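Local coordinates for RNA-directed RNA polymerase (Infectious pancreatic necrosis virus, PDB 3ZED), which probably replicates and transcribes the viral RNA genome as an RNA-dependent RNA polymerase, found both free and covalently attached to the genomic RNA, at residues A47-L52 with Y57-P62; H212-L217 with K235-H240; L345-T350 with E380-I385; H414-M419 with K779-E784; A604-Q609 with L636-R641. All coordinates share one frame; numbering follows the deposited sequence.

Contact 1 of 5, residues A47-L52 with Y57-P62; sequences AAAQFL and YRILRP
Leu52 and Tyr57 run alongside each other with their tips turned in one direction. Leu52 CD2 rests 3.9 Å from Tyr57 CB and obliquely against the start of the phenol ring. Because Tyr57 CG stands anti to its own nitrogen (chi1 -168°), the ring heads off beyond the leucine, leaving the near part of the side chain to do the touching. Ile59 comes in from the other end of the patch: its CD1 reaches Leu52 CB at 4.1 Å and Ala49 CB at 4.2 Å, and lies 3.6 Å from Ala49 O. In the fold, the loop that follows helix 45-54 turns back on the last turns of that helix, and Tyr57 N donates to Leu52 O over 2.8 Å, nearly straight at 170°, although the donor is tilted out of the carbonyl plane. This backbone bond helps to hold the start of the loop leading to strand 65-72, in the palm part of the birnavirus polymerase. Further along, Arg58 and Leu60 hydrogen-bond through their backbones to strand 462-465, whose Leu464 touches Leu52. The Tyr57 hydroxyl is bonded to Lys465 O, and its ring meets Tyr467 in a T-shaped stack.

Contact 2 of 5, residues H212-L217 with K235-H240; sequences HEDPDL and KSYLPH
Asp214 OD1 approaches the edge of the Tyr237 ring, near the ring plane and 4.2 Å from CD1, while the ammonium of Lys235 stands nearby. The distance from Asp214 OD1 to Lys235 NZ is 4.8 Å, too long for a salt bridge but close enough for the opposite charges to feel each other. A second oxygen, Glu213 O, lies obliquely off the same ring, 4.0 Å from CE1. The closest packing comes from Pro215. Its CD sits 3.6 Å from Tyr237 CD1 and its CG 3.8 Å from Tyr237 CB, the two side chains crossing at a slant so that the pyrrolidine leans on the root of the aromatic group. With CG beside the backbone N (chi1 -67°), Tyr237 swings its ring across the gap to the 212-217 loop. That loop precedes a small two-stranded antiparallel sheet, 225-226 with 235-236, and Tyr237 follows directly after its second strand. Asp216 secures the far end of the loop through salt bridges to Arg435 and Arg218. A chain of another protein also docks here, stacking an aromatic side chain on Tyr237 and placing a basic one against Asp216. Chemically, the interface between the two segments combines van der Waals packing with a weak polarity match: the electropositive ring edge faces the Asp214 carboxylate, which is probably mildly favourable and may be tempered by the nearby Lys235.

Contact 3 of 5, residues L345-T350 with E380-I385; sequences LNITNT and EDLVMI
Ile347 extends CG1 anti to its backbone nitrogen (chi1 -159°), while Met384 turns CG beside its own nitrogen and then runs straight (chi2 -173°); these torsions bring the two chains across each other at about a right angle. The touching atom is Ile347 CD1, which lies 3.8 Å from Met384 CG and 4.1 Å from Met384 CE, so that the methyl is straddled by both ends of the thioether. Leu382, two residues back on the strand, adds CD1 at 4.3 Å from the same Ile347 CD1. All of this is apolar. The loop that carries the isoleucine is probably stiffened by its own side-chain bonds. Asn346 OD1 accepts from Thr348 N in the carbonyl plane, on a lone pair, at 3.0 Å, which defines an Asx turn, and also takes the Thr348 hydroxyl at 2.6 Å. Asn349 OD1 is gripped twice as well, by Asn346 N from above the carbonyl plane and by Thr350 OG1 at 2.7 Å. Strand 382-386 is an outer member of the four-stranded antiparallel sheet and pairs with 389-394; the Ala-Asp-Asn sequence in their hairpin is consistent with polymerase motif C of the permuted birnavirus palm, which replaces the usual Gly-Asp-Asp. Around the contact, helix 364-377 packs on Ile347 through Ile368 and on Leu382 through Ile371, whereas helix 476-493 receives Val383 and Ile385.

Contact 4 of 5, residues H414-M419 with K779-E784; sequences HMQAMM and KSSLTE
Gln416 lays its carboxamide against Leu782, with the leucine CD1 methyl set over a face of the flat group. Leu782 CD1 stands 3.6 Å from Gln416 CD and about equally far from NE2 and OE1 of the same amide, while Leu782 CG comes 3.5 Å from Gln416 NE2. The glutamine owes its reach to an extended chain: CG is anti to the backbone N (chi1 -169°) and chi2 continues the line at 175°, carrying the amide straight out from helix 412-426. The apolar touch leaves the amide's polar end to others. Gln416 NE2 donates to a water at 2.7 Å, and that water is also 2.7 Å from Ser781 OG, making a bridge between the helices; NE2 gives a second bond to Met445 O. With its nitrogen engaged twice, the amide is probably fixed in rotation, which keeps its face turned to the leucine. Ser781 OG is steadied in turn by Asn446 ND2. One residue earlier, Ser780 occupies the N-cap of helix 781-789, and its OG accepts weakly from Leu782 N and Thr783 N, which probably helps to start the turn from which Leu782 projects. In the fold, the contact joins a helix of the catalytic region to a helix near the C-terminal end of the polymerase, far apart in sequence but both resting on helix 438-452, where Leu782 meets Pro449. Helices 476-493 and 194-204 also pack on 412-426, both of them against Met418.

Contact 5 of 5, residues A604-Q609 with L636-R641; sequences AEIAYQ and LDKRKR
Gln609 and Lys638 mark the nearest approach of two helical segments that run in roughly opposite senses, their CA atoms 6.9 Å apart. The lysine carries the contact with its aliphatic part. Lys638 CD lies 3.8 Å from Gln609 CB, and Lys638 CE is 3.8 Å from Gln609 OE1, a polarised methylene beside an amide oxygen rather than a hydrogen bond. Both chains bend at their second torsion, Gln609 with chi2 -65° and Lys638 with chi2 -75°, and they pass diagonally over one another between the helices. The bend in Gln609 also brings its NE2 to the edge of the Tyr608 ring, in the ring plane. Ile606, one turn earlier, completes the patch: its CD1 methyl comes within 4.3 Å of Lys638 CD, so that this methylene packs on both Ile606 CD1 and Gln609 CB. The contact lies at the protein surface, its touching residues partly exposed, and the methylenes of the lysine do the packing. Helices 604-621 and 625-645 form a helical hairpin in the thumb of the birnavirus polymerase. Lys638 also touches Ile610 on the first helix, whereas Arg639 departs in another direction to form a salt bridge with Glu614 and to bond Leu671 O. Helix 650-654 packs against this pair, through Phe652 on Ala604 and Ala607 and through Leu653 on Arg639.

Overall arrangement
Contacts 1 to 3 follow one another along the palm, and contact 4 ties the palm to the C-terminal region, closing a long loop of chain within which contact 5, in the thumb, is nested. Contact 4 is the hub in space: its nearest atoms lie about 7 Å from contact 2, 10 Å from contact 3 and 12 Å from contact 1. Contact 5 stands apart, its centre about 52 Å from that of contact 4 and across the centre of the chain. The strand of contact 3 leads into the probable motif C turn of the active site. All five lie away from the predicted GTP site; bound potassium ions are about 12 Å from the side chain of Ile347 and about 14 Å from that of Tyr57.

Contact 1 of 5, residues A47-L52 with Y57-P62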
# COMPACT_ATOMS: atom_id res chain seq x y z
N ALA B 47 -10.19 -21.73 22.11
CA ALA B 47 -9.02 -22.38 21.52
C ALA B 47 -8.03 -21.35 20.98
O ALA B 47 -6.82 -21.51 21.18
CB ALA B 47 -9.44 -23.32 20.41
N ALA B 48 -8.54 -20.26 20.36
CA ALA B 48 -7.70 -19.17 19.84
C ALA B 48 -6.99 -18.43 20.97
O ALA B 48 -5.78 -18.20 20.88
CB ALA B 48 -8.53 -18.20 19.01
N ALA B 49 -7.72 -18.08 22.05
CA ALA B 49 -7.15 -17.35 23.19
C ALA B 49 -6.07 -18.19 23.88
O ALA B 49 -4.98 -17.68 24.14
CB ALA B 49 -8.25 -16.97 24.17
N GLN B 50 -6.35 -19.49 24.11
CA GLN B 50 -5.44 -20.45 24.74
C GLN B 50 -4.12 -20.56 23.95
O GLN B 50 -3.05 -20.50 24.57
CB GLN B 50 -6.11 -21.82 24.85
CG GLN B 50 -5.38 -22.84 25.73
CD GLN B 50 -6.00 -24.21 25.55
OE1 GLN B 50 -5.97 -24.78 24.45
NE2 GLN B 50 -6.60 -24.74 26.62
N PHE B 51 -4.20 -20.71 22.61
CA PHE B 51 -3.06 -20.78 21.69
C PHE B 51 -2.18 -19.51 21.79
O PHE B 51 -0.96 -19.62 21.83
CB PHE B 51 -3.55 -20.98 20.24
CG PHE B 51 -2.52 -20.81 19.14
CD1 PHE B 51 -1.75 -21.89 18.71
CD2 PHE B 51 -2.36 -19.58 18.50
CE1 PHE B 51 -0.82 -21.74 17.67
CE2 PHE B 51 -1.43 -19.44 17.46
CZ PHE B 51 -0.67 -20.52 17.05
N LEU B 52 -2.82 -18.32 21.80
CA LEU B 52 -2.09 -17.04 21.89
C LEU B 52 -1.45 -16.89 23.27
O LEU B 52 -0.32 -16.41 23.38
CB LEU B 52 -3.01 -15.85 21.56
CG LEU B 52 -3.53 -15.79 20.12
CD1 LEU B 52 -4.62 -14.76 20.00
CD2 LEU B 52 -2.43 -15.51 19.12
N TYR B 57 1.36 -14.23 23.38
CA TYR B 57 0.90 -13.14 22.52
C TYR B 57 -0.06 -12.28 23.34
O TYR B 57 -0.97 -12.81 23.98
CB TYR B 57 0.24 -13.69 21.25
CG TYR B 57 0.02 -12.62 20.20
CD1 TYR B 57 -1.08 -11.76 20.27
CD2 TYR B 57 0.91 -12.46 19.14
CE1 TYR B 57 -1.28 -10.77 19.32
CE2 TYR B 57 0.70 -11.49 18.17
CZ TYR B 57 -0.40 -10.64 18.26
OH TYR B 57 -0.60 -9.66 17.33
N ARG B 58 0.15 -10.95 23.33
CA ARG B 58 -0.67 -10.04 24.13
C ARG B 58 -2.14 -9.94 23.65
O ARG B 58 -2.43 -9.56 22.50
CB ARG B 58 -0.05 -8.64 24.20
N ILE B 59 -3.07 -10.28 24.58
CA ILE B 59 -4.53 -10.17 24.44
C ILE B 59 -4.95 -8.99 25.31
O ILE B 59 -4.64 -8.97 26.50
CB ILE B 59 -5.29 -11.48 24.81
CG1 ILE B 59 -4.78 -12.69 23.98
CG2 ILE B 59 -6.82 -11.30 24.66
CD1 ILE B 59 -5.19 -14.08 24.53
N LEU B 60 -5.64 -8.00 24.73
CA LEU B 60 -6.06 -6.84 25.53
C LEU B 60 -7.31 -7.13 26.33
O LEU B 60 -8.08 -8.01 25.95
CB LEU B 60 -6.35 -5.62 24.62
CG LEU B 60 -5.26 -5.07 23.68
CD1 LEU B 60 -5.66 -3.69 23.20
CD2 LEU B 60 -3.91 -4.93 24.39
N ARG B 61 -7.53 -6.36 27.43
CA ARG B 61 -8.79 -6.41 28.18
C ARG B 61 -9.83 -5.79 27.22
O ARG B 61 -9.55 -4.73 26.64
CB ARG B 61 -8.68 -5.67 29.53
N PRO B 62 -10.92 -6.51 26.85
CA PRO B 62 -11.80 -6.00 25.78
C PRO B 62 -12.52 -4.71 26.14
O PRO B 62 -13.02 -4.55 27.26
CB PRO B 62 -12.78 -7.15 25.52
CG PRO B 62 -12.75 -7.97 26.76
CD PRO B 62 -11.38 -7.83 27.34

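Contact 2 of 5, residues H212-L217 with K235-H240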
# COMPACT_ATOMS: atom_id res chain seq x y z
N HIS B 212 -2.72 24.22 -5.16
CA HIS B 212 -3.07 25.47 -4.46
C HIS B 212 -4.57 25.53 -4.14
O HIS B 212 -4.94 26.03 -3.08
CB HIS B 212 -2.63 26.69 -5.28
CG HIS B 212 -3.15 28.01 -4.75
ND1 HIS B 212 -2.58 28.61 -3.63
CD2 HIS B 212 -4.16 28.79 -5.20
CE1 HIS B 212 -3.27 29.73 -3.44
NE2 HIS B 212 -4.23 29.87 -4.34
N GLU B 213 -5.42 25.01 -5.04
CA GLU B 213 -6.88 25.02 -4.88
C GLU B 213 -7.36 24.07 -3.78
O GLU B 213 -8.44 24.28 -3.23
CB GLU B 213 -7.60 24.71 -6.21
CG GLU B 213 -6.99 23.57 -7.03
CD GLU B 213 -6.03 23.99 -8.12
OE1 GLU B 213 -5.03 24.69 -7.82
OE2 GLU B 213 -6.27 23.62 -9.30
N ASP B 214 -6.56 23.05 -3.43
CA ASP B 214 -6.90 22.09 -2.38
C ASP B 214 -6.88 22.73 -0.97
O ASP B 214 -5.97 23.52 -0.65
CB ASP B 214 -5.96 20.88 -2.42
CG ASP B 214 -6.24 19.91 -3.56
OD1 ASP B 214 -7.15 20.19 -4.39
OD2 ASP B 214 -5.57 18.86 -3.62
N PRO B 215 -7.89 22.41 -0.13
CA PRO B 215 -7.93 22.98 1.22
C PRO B 215 -6.81 22.49 2.11
O PRO B 215 -6.34 21.36 2.00
CB PRO B 215 -9.29 22.54 1.76
CG PRO B 215 -9.60 21.29 1.01
CD PRO B 215 -9.03 21.49 -0.35
N ASP B 216 -6.38 23.37 3.00
CA ASP B 216 -5.39 23.12 4.02
C ASP B 216 -5.96 22.17 5.07
O ASP B 216 -7.18 22.01 5.15
CB ASP B 216 -5.01 24.45 4.70
CG ASP B 216 -4.27 25.47 3.85
OD1 ASP B 216 -3.74 25.09 2.79
OD2 ASP B 216 -4.18 26.63 4.28
N LEU B 217 -5.10 21.58 5.89
CA LEU B 217 -5.52 20.71 6.98
C LEU B 217 -6.02 21.58 8.14
O LEU B 217 -5.27 21.86 9.07
CB LEU B 217 -4.35 19.80 7.41
CG LEU B 217 -3.85 18.81 6.37
CD1 LEU B 217 -2.55 18.13 6.84
CD2 LEU B 217 -4.95 17.84 5.98
N LYS B 235 -18.52 20.07 -5.58
CA LYS B 235 -17.26 19.33 -5.48
C LYS B 235 -16.97 18.81 -4.08
O LYS B 235 -17.25 19.48 -3.08
CB LYS B 235 -16.08 20.22 -5.91
CG LYS B 235 -14.86 19.40 -6.35
CD LYS B 235 -13.62 20.26 -6.53
CE LYS B 235 -12.44 19.41 -6.91
NZ LYS B 235 -11.21 20.23 -7.04
N SER B 236 -16.37 17.63 -4.00
CA SER B 236 -15.88 17.02 -2.77
C SER B 236 -14.38 17.01 -2.86
O SER B 236 -13.84 16.55 -3.86
CB SER B 236 -16.44 15.61 -2.58
OG SER B 236 -15.97 15.03 -1.37
N TYR B 237 -13.70 17.57 -1.84
CA TYR B 237 -12.23 17.63 -1.75
C TYR B 237 -11.69 16.46 -0.89
O TYR B 237 -10.48 16.38 -0.66
CB TYR B 237 -11.77 18.98 -1.17
CG TYR B 237 -12.05 20.15 -2.08
CD1 TYR B 237 -11.14 20.53 -3.06
CD2 TYR B 237 -13.25 20.86 -1.98
CE1 TYR B 237 -11.40 21.61 -3.90
CE2 TYR B 237 -13.53 21.92 -2.84
CZ TYR B 237 -12.60 22.30 -3.79
OH TYR B 237 -12.86 23.37 -4.61
N LEU B 238 -12.59 15.58 -0.42
CA LEU B 238 -12.23 14.39 0.36
C LEU B 238 -11.56 13.37 -0.53
O LEU B 238 -11.85 13.36 -1.74
CB LEU B 238 -13.47 13.75 1.02
CG LEU B 238 -14.18 14.51 2.13
CD1 LEU B 238 -15.54 13.91 2.39
CD2 LEU B 238 -13.35 14.51 3.42
N PRO B 239 -10.70 12.46 0.01
CA PRO B 239 -10.10 11.43 -0.86
C PRO B 239 -11.13 10.42 -1.37
O PRO B 239 -12.16 10.20 -0.73
CB PRO B 239 -9.08 10.75 0.07
CG PRO B 239 -8.90 11.68 1.22
CD PRO B 239 -10.23 12.33 1.40
N HIS B 240 -10.84 9.79 -2.52
CA HIS B 240 -11.66 8.71 -3.06
C HIS B 240 -11.59 7.50 -2.12
O HIS B 240 -10.52 7.22 -1.57
CB HIS B 240 -11.16 8.33 -4.48
CG HIS B 240 -11.66 7.01 -4.99
ND1 HIS B 240 -12.89 6.90 -5.63
CD2 HIS B 240 -11.08 5.78 -4.94
CE1 HIS B 240 -13.02 5.62 -5.94
NE2 HIS B 240 -11.95 4.91 -5.56

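Contact 3 of 5, residues L345-T350 with E380-I385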
# COMPACT_ATOMS: atom_id res chain seq x y z
N LEU B 345 6.57 10.84 -8.84
CA LEU B 345 7.96 11.03 -9.24
C LEU B 345 8.76 9.76 -9.00
O LEU B 345 8.76 9.21 -7.90
CB LEU B 345 8.57 12.25 -8.52
CG LEU B 345 7.71 13.55 -8.50
CD1 LEU B 345 8.37 14.64 -7.62
CD2 LEU B 345 7.47 14.11 -9.91
N ASN B 346 9.41 9.25 -10.05
CA ASN B 346 10.19 8.02 -9.96
C ASN B 346 11.40 8.09 -10.88
O ASN B 346 11.55 9.06 -11.61
CB ASN B 346 9.31 6.77 -10.25
CG ASN B 346 8.69 6.77 -11.61
OD1 ASN B 346 9.37 6.68 -12.62
ND2 ASN B 346 7.39 6.91 -11.65
N ILE B 347 12.25 7.06 -10.83
CA ILE B 347 13.51 6.97 -11.58
C ILE B 347 13.31 7.11 -13.12
O ILE B 347 14.26 7.50 -13.79
CB ILE B 347 14.25 5.66 -11.18
CG1 ILE B 347 15.77 5.73 -11.49
CG2 ILE B 347 13.56 4.40 -11.72
CD1 ILE B 347 16.64 4.73 -10.69
N THR B 348 12.13 6.83 -13.66
CA THR B 348 11.92 6.90 -15.11
C THR B 348 11.61 8.34 -15.57
O THR B 348 11.76 8.62 -16.75
CB THR B 348 10.84 5.90 -15.59
OG1 THR B 348 9.54 6.34 -15.19
CG2 THR B 348 11.10 4.47 -15.12
N ASN B 349 11.21 9.24 -14.65
CA ASN B 349 10.88 10.63 -15.01
C ASN B 349 11.60 11.67 -14.14
O ASN B 349 11.41 12.86 -14.34
CB ASN B 349 9.35 10.86 -14.95
CG ASN B 349 8.71 10.65 -13.58
OD1 ASN B 349 9.25 11.00 -12.53
ND2 ASN B 349 7.49 10.17 -13.58
N THR B 350 12.37 11.23 -13.14
CA THR B 350 13.06 12.12 -12.18
C THR B 350 14.36 11.47 -11.75
O THR B 350 14.44 10.24 -11.72
CB THR B 350 12.12 12.40 -10.96
OG1 THR B 350 10.85 12.89 -11.42
CG2 THR B 350 12.72 13.36 -9.92
N GLU B 380 28.82 2.29 -12.43
CA GLU B 380 28.12 2.99 -11.36
C GLU B 380 27.14 2.06 -10.66
O GLU B 380 26.46 1.26 -11.33
CB GLU B 380 27.36 4.22 -11.90
CG GLU B 380 28.22 5.33 -12.47
CD GLU B 380 27.48 6.37 -13.29
OE1 GLU B 380 26.26 6.20 -13.53
OE2 GLU B 380 28.13 7.34 -13.73
N ASP B 381 27.06 2.17 -9.32
CA ASP B 381 26.12 1.40 -8.51
C ASP B 381 24.75 2.03 -8.66
O ASP B 381 24.64 3.19 -9.01
CB ASP B 381 26.56 1.34 -7.03
CG ASP B 381 27.87 0.61 -6.78
OD1 ASP B 381 28.16 -0.36 -7.51
OD2 ASP B 381 28.59 0.99 -5.84
N LEU B 382 23.71 1.26 -8.42
CA LEU B 382 22.34 1.76 -8.58
C LEU B 382 21.45 1.22 -7.47
O LEU B 382 21.58 0.05 -7.07
CB LEU B 382 21.84 1.30 -9.97
CG LEU B 382 20.58 1.92 -10.56
CD1 LEU B 382 20.76 3.44 -10.82
CD2 LEU B 382 20.26 1.23 -11.88
N VAL B 383 20.55 2.07 -6.97
CA VAL B 383 19.58 1.68 -5.96
C VAL B 383 18.20 2.18 -6.40
O VAL B 383 18.07 3.26 -6.96
CB VAL B 383 19.95 2.10 -4.50
CG1 VAL B 383 19.87 3.61 -4.27
CG2 VAL B 383 19.11 1.34 -3.48
N MET B 384 17.18 1.35 -6.18
CA MET B 384 15.77 1.66 -6.47
C MET B 384 14.94 1.25 -5.29
O MET B 384 15.24 0.21 -4.67
CB MET B 384 15.28 0.98 -7.76
CG MET B 384 16.04 1.40 -8.99
SD MET B 384 15.25 0.70 -10.42
CE MET B 384 16.55 0.78 -11.61
N ILE B 385 13.93 2.06 -4.95
CA ILE B 385 13.08 1.80 -3.76
C ILE B 385 11.62 1.90 -4.09
O ILE B 385 11.18 2.86 -4.71
CB ILE B 385 13.45 2.75 -2.57
CG1 ILE B 385 14.96 2.70 -2.22
CG2 ILE B 385 12.59 2.47 -1.32
CD1 ILE B 385 15.48 3.94 -1.46

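Contact 4 of 5, residues H414-M419 with K779-E784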
# COMPACT_ATOMS: atom_id res chain seq x y z
N HIS B 414 8.36 5.76 13.25
CA HIS B 414 8.61 5.75 11.80
C HIS B 414 7.50 6.53 11.09
O HIS B 414 7.79 7.36 10.23
CB HIS B 414 8.67 4.32 11.25
CG HIS B 414 9.94 3.60 11.54
ND1 HIS B 414 10.00 2.62 12.52
CD2 HIS B 414 11.16 3.70 10.95
CE1 HIS B 414 11.25 2.17 12.50
NE2 HIS B 414 11.98 2.79 11.57
N MET B 415 6.23 6.27 11.47
CA MET B 415 5.10 6.98 10.87
C MET B 415 5.12 8.46 11.25
O MET B 415 4.77 9.30 10.42
CB MET B 415 3.77 6.34 11.28
CG MET B 415 2.58 7.03 10.66
SD MET B 415 1.12 6.02 10.75
CE MET B 415 -0.08 7.22 10.25
N GLN B 416 5.54 8.78 12.49
CA GLN B 416 5.65 10.15 12.96
C GLN B 416 6.67 10.93 12.10
O GLN B 416 6.41 12.08 11.76
CB GLN B 416 6.05 10.17 14.43
CG GLN B 416 5.94 11.55 15.06
CD GLN B 416 6.23 11.47 16.52
OE1 GLN B 416 7.30 11.02 16.94
NE2 GLN B 416 5.27 11.91 17.32
N ALA B 417 7.81 10.29 11.74
CA ALA B 417 8.85 10.89 10.88
C ALA B 417 8.29 11.11 9.45
O ALA B 417 8.60 12.14 8.83
CB ALA B 417 10.09 10.00 10.84
N MET B 418 7.44 10.19 8.96
CA MET B 418 6.78 10.36 7.65
C MET B 418 5.81 11.56 7.72
O MET B 418 5.77 12.37 6.79
CB MET B 418 6.06 9.07 7.22
CG MET B 418 5.26 9.21 5.90
SD MET B 418 6.20 9.89 4.50
CE MET B 418 7.51 8.63 4.31
N MET B 419 5.05 11.68 8.84
CA MET B 419 4.12 12.80 9.08
C MET B 419 4.89 14.13 9.10
O MET B 419 4.41 15.12 8.54
CB MET B 419 3.34 12.61 10.40
CG MET B 419 2.18 11.64 10.26
SD MET B 419 0.91 12.23 9.11
CE MET B 419 -0.51 11.29 9.69
N LYS B 779 7.96 13.55 27.11
CA LYS B 779 7.28 12.25 27.09
C LYS B 779 6.61 12.10 25.74
O LYS B 779 6.00 13.07 25.28
CB LYS B 779 6.26 12.14 28.22
N SER B 780 6.74 10.94 25.09
CA SER B 780 6.11 10.77 23.78
C SER B 780 4.58 10.72 23.88
O SER B 780 4.00 9.87 24.56
CB SER B 780 6.62 9.50 23.10
OG SER B 780 5.83 9.15 21.97
N SER B 781 3.93 11.64 23.17
CA SER B 781 2.48 11.69 23.03
C SER B 781 1.97 10.35 22.41
O SER B 781 0.87 9.90 22.73
CB SER B 781 2.08 12.87 22.15
OG SER B 781 2.66 12.74 20.85
N LEU B 782 2.81 9.69 21.56
CA LEU B 782 2.49 8.41 20.94
C LEU B 782 2.28 7.31 22.00
O LEU B 782 1.34 6.52 21.89
CB LEU B 782 3.57 7.99 19.91
CG LEU B 782 3.88 8.99 18.78
CD1 LEU B 782 4.87 8.40 17.78
CD2 LEU B 782 2.62 9.44 18.07
N THR B 783 3.09 7.32 23.08
CA THR B 783 2.96 6.40 24.21
C THR B 783 1.70 6.77 25.02
O THR B 783 0.94 5.88 25.41
CB THR B 783 4.22 6.44 25.08
OG1 THR B 783 5.31 5.97 24.28
CG2 THR B 783 4.09 5.58 26.35
N GLU B 784 1.47 8.08 25.25
CA GLU B 784 0.30 8.62 25.94
C GLU B 784 -0.99 8.20 25.20
O GLU B 784 -1.93 7.74 25.85
CB GLU B 784 0.40 10.15 26.07
CG GLU B 784 1.58 10.58 26.92
CD GLU B 784 1.60 12.04 27.31
OE1 GLU B 784 2.01 12.87 26.47
OE2 GLU B 784 1.26 12.36 28.47
O HOH W 1 5.14 11.89 20.03

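Contact 5 of 5, residues A604-Q609 with L636-R641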
# COMPACT_ATOMS: atom_id res chain seq x y z
N ALA B 604 -21.88 -10.85 -17.59
CA ALA B 604 -20.65 -10.48 -16.89
C ALA B 604 -19.75 -11.69 -16.60
O ALA B 604 -18.54 -11.58 -16.78
CB ALA B 604 -20.99 -9.78 -15.59
N GLU B 605 -20.34 -12.82 -16.20
CA GLU B 605 -19.61 -14.03 -15.84
C GLU B 605 -18.97 -14.67 -17.06
O GLU B 605 -17.85 -15.19 -16.96
CB GLU B 605 -20.53 -15.03 -15.11
CG GLU B 605 -19.82 -16.24 -14.50
CD GLU B 605 -18.61 -15.99 -13.62
OE1 GLU B 605 -18.68 -15.11 -12.73
OE2 GLU B 605 -17.60 -16.70 -13.80
N ILE B 606 -19.64 -14.62 -18.22
CA ILE B 606 -19.09 -15.19 -19.45
C ILE B 606 -18.07 -14.20 -20.06
O ILE B 606 -17.13 -14.63 -20.74
CB ILE B 606 -20.20 -15.65 -20.44
CG1 ILE B 606 -19.63 -16.43 -21.67
CG2 ILE B 606 -21.15 -14.52 -20.85
CD1 ILE B 606 -18.63 -17.65 -21.34
N ALA B 607 -18.22 -12.89 -19.77
CA ALA B 607 -17.28 -11.86 -20.20
C ALA B 607 -15.97 -12.01 -19.41
O ALA B 607 -14.89 -11.93 -19.99
CB ALA B 607 -17.87 -10.47 -20.00
N TYR B 608 -16.09 -12.28 -18.07
CA TYR B 608 -14.96 -12.50 -17.16
C TYR B 608 -14.10 -13.67 -17.67
O TYR B 608 -12.88 -13.59 -17.59
CB TYR B 608 -15.44 -12.76 -15.70
CG TYR B 608 -14.41 -13.51 -14.88
CD1 TYR B 608 -13.35 -12.84 -14.27
CD2 TYR B 608 -14.43 -14.90 -14.81
CE1 TYR B 608 -12.35 -13.54 -13.60
CE2 TYR B 608 -13.42 -15.61 -14.17
CZ TYR B 608 -12.39 -14.93 -13.56
OH TYR B 608 -11.40 -15.63 -12.91
N GLN B 609 -14.74 -14.73 -18.18
CA GLN B 609 -14.09 -15.93 -18.73
C GLN B 609 -13.15 -15.57 -19.87
O GLN B 609 -12.02 -16.06 -19.91
CB GLN B 609 -15.15 -16.94 -19.22
CG GLN B 609 -15.93 -17.62 -18.09
CD GLN B 609 -15.07 -18.50 -17.21
OE1 GLN B 609 -14.33 -19.39 -17.69
NE2 GLN B 609 -15.14 -18.28 -15.90
N LEU B 636 -10.74 -17.87 -27.70
CA LEU B 636 -11.54 -17.90 -28.93
C LEU B 636 -12.76 -18.83 -28.76
O LEU B 636 -13.84 -18.48 -29.23
CB LEU B 636 -10.70 -18.27 -30.16
CG LEU B 636 -9.61 -17.25 -30.60
CD1 LEU B 636 -8.74 -17.82 -31.72
CD2 LEU B 636 -10.22 -15.93 -31.06
N ASP B 637 -12.59 -19.97 -28.05
CA ASP B 637 -13.69 -20.90 -27.78
C ASP B 637 -14.75 -20.24 -26.89
O ASP B 637 -15.94 -20.43 -27.14
CB ASP B 637 -13.18 -22.21 -27.15
CG ASP B 637 -14.21 -23.32 -27.07
OD1 ASP B 637 -14.59 -23.85 -28.15
OD2 ASP B 637 -14.59 -23.70 -25.94
N LYS B 638 -14.33 -19.45 -25.88
CA LYS B 638 -15.23 -18.72 -24.98
C LYS B 638 -15.98 -17.63 -25.75
O LYS B 638 -17.15 -17.39 -25.48
CB LYS B 638 -14.48 -18.09 -23.78
CG LYS B 638 -13.88 -19.07 -22.76
CD LYS B 638 -14.89 -19.73 -21.84
CE LYS B 638 -14.26 -20.90 -21.14
NZ LYS B 638 -15.23 -21.99 -20.89
N ARG B 639 -15.29 -16.97 -26.71
CA ARG B 639 -15.86 -15.92 -27.56
C ARG B 639 -16.88 -16.52 -28.54
O ARG B 639 -17.88 -15.86 -28.85
CB ARG B 639 -14.75 -15.21 -28.34
CG ARG B 639 -13.98 -14.17 -27.54
CD ARG B 639 -12.99 -13.47 -28.46
NE ARG B 639 -12.00 -12.69 -27.71
CZ ARG B 639 -12.15 -11.42 -27.36
NH1 ARG B 639 -13.25 -10.75 -27.68
NH2 ARG B 639 -11.20 -10.80 -26.68
N LYS B 640 -16.63 -17.76 -29.02
CA LYS B 640 -17.51 -18.49 -29.93
C LYS B 640 -18.80 -18.93 -29.20
O LYS B 640 -19.88 -18.90 -29.79
CB LYS B 640 -16.78 -19.70 -30.55
N ARG B 641 -18.67 -19.32 -27.90
CA ARG B 641 -19.78 -19.74 -27.04
C ARG B 641 -20.73 -18.56 -26.78
O ARG B 641 -21.94 -18.76 -26.67
CB ARG B 641 -19.27 -20.31 -25.70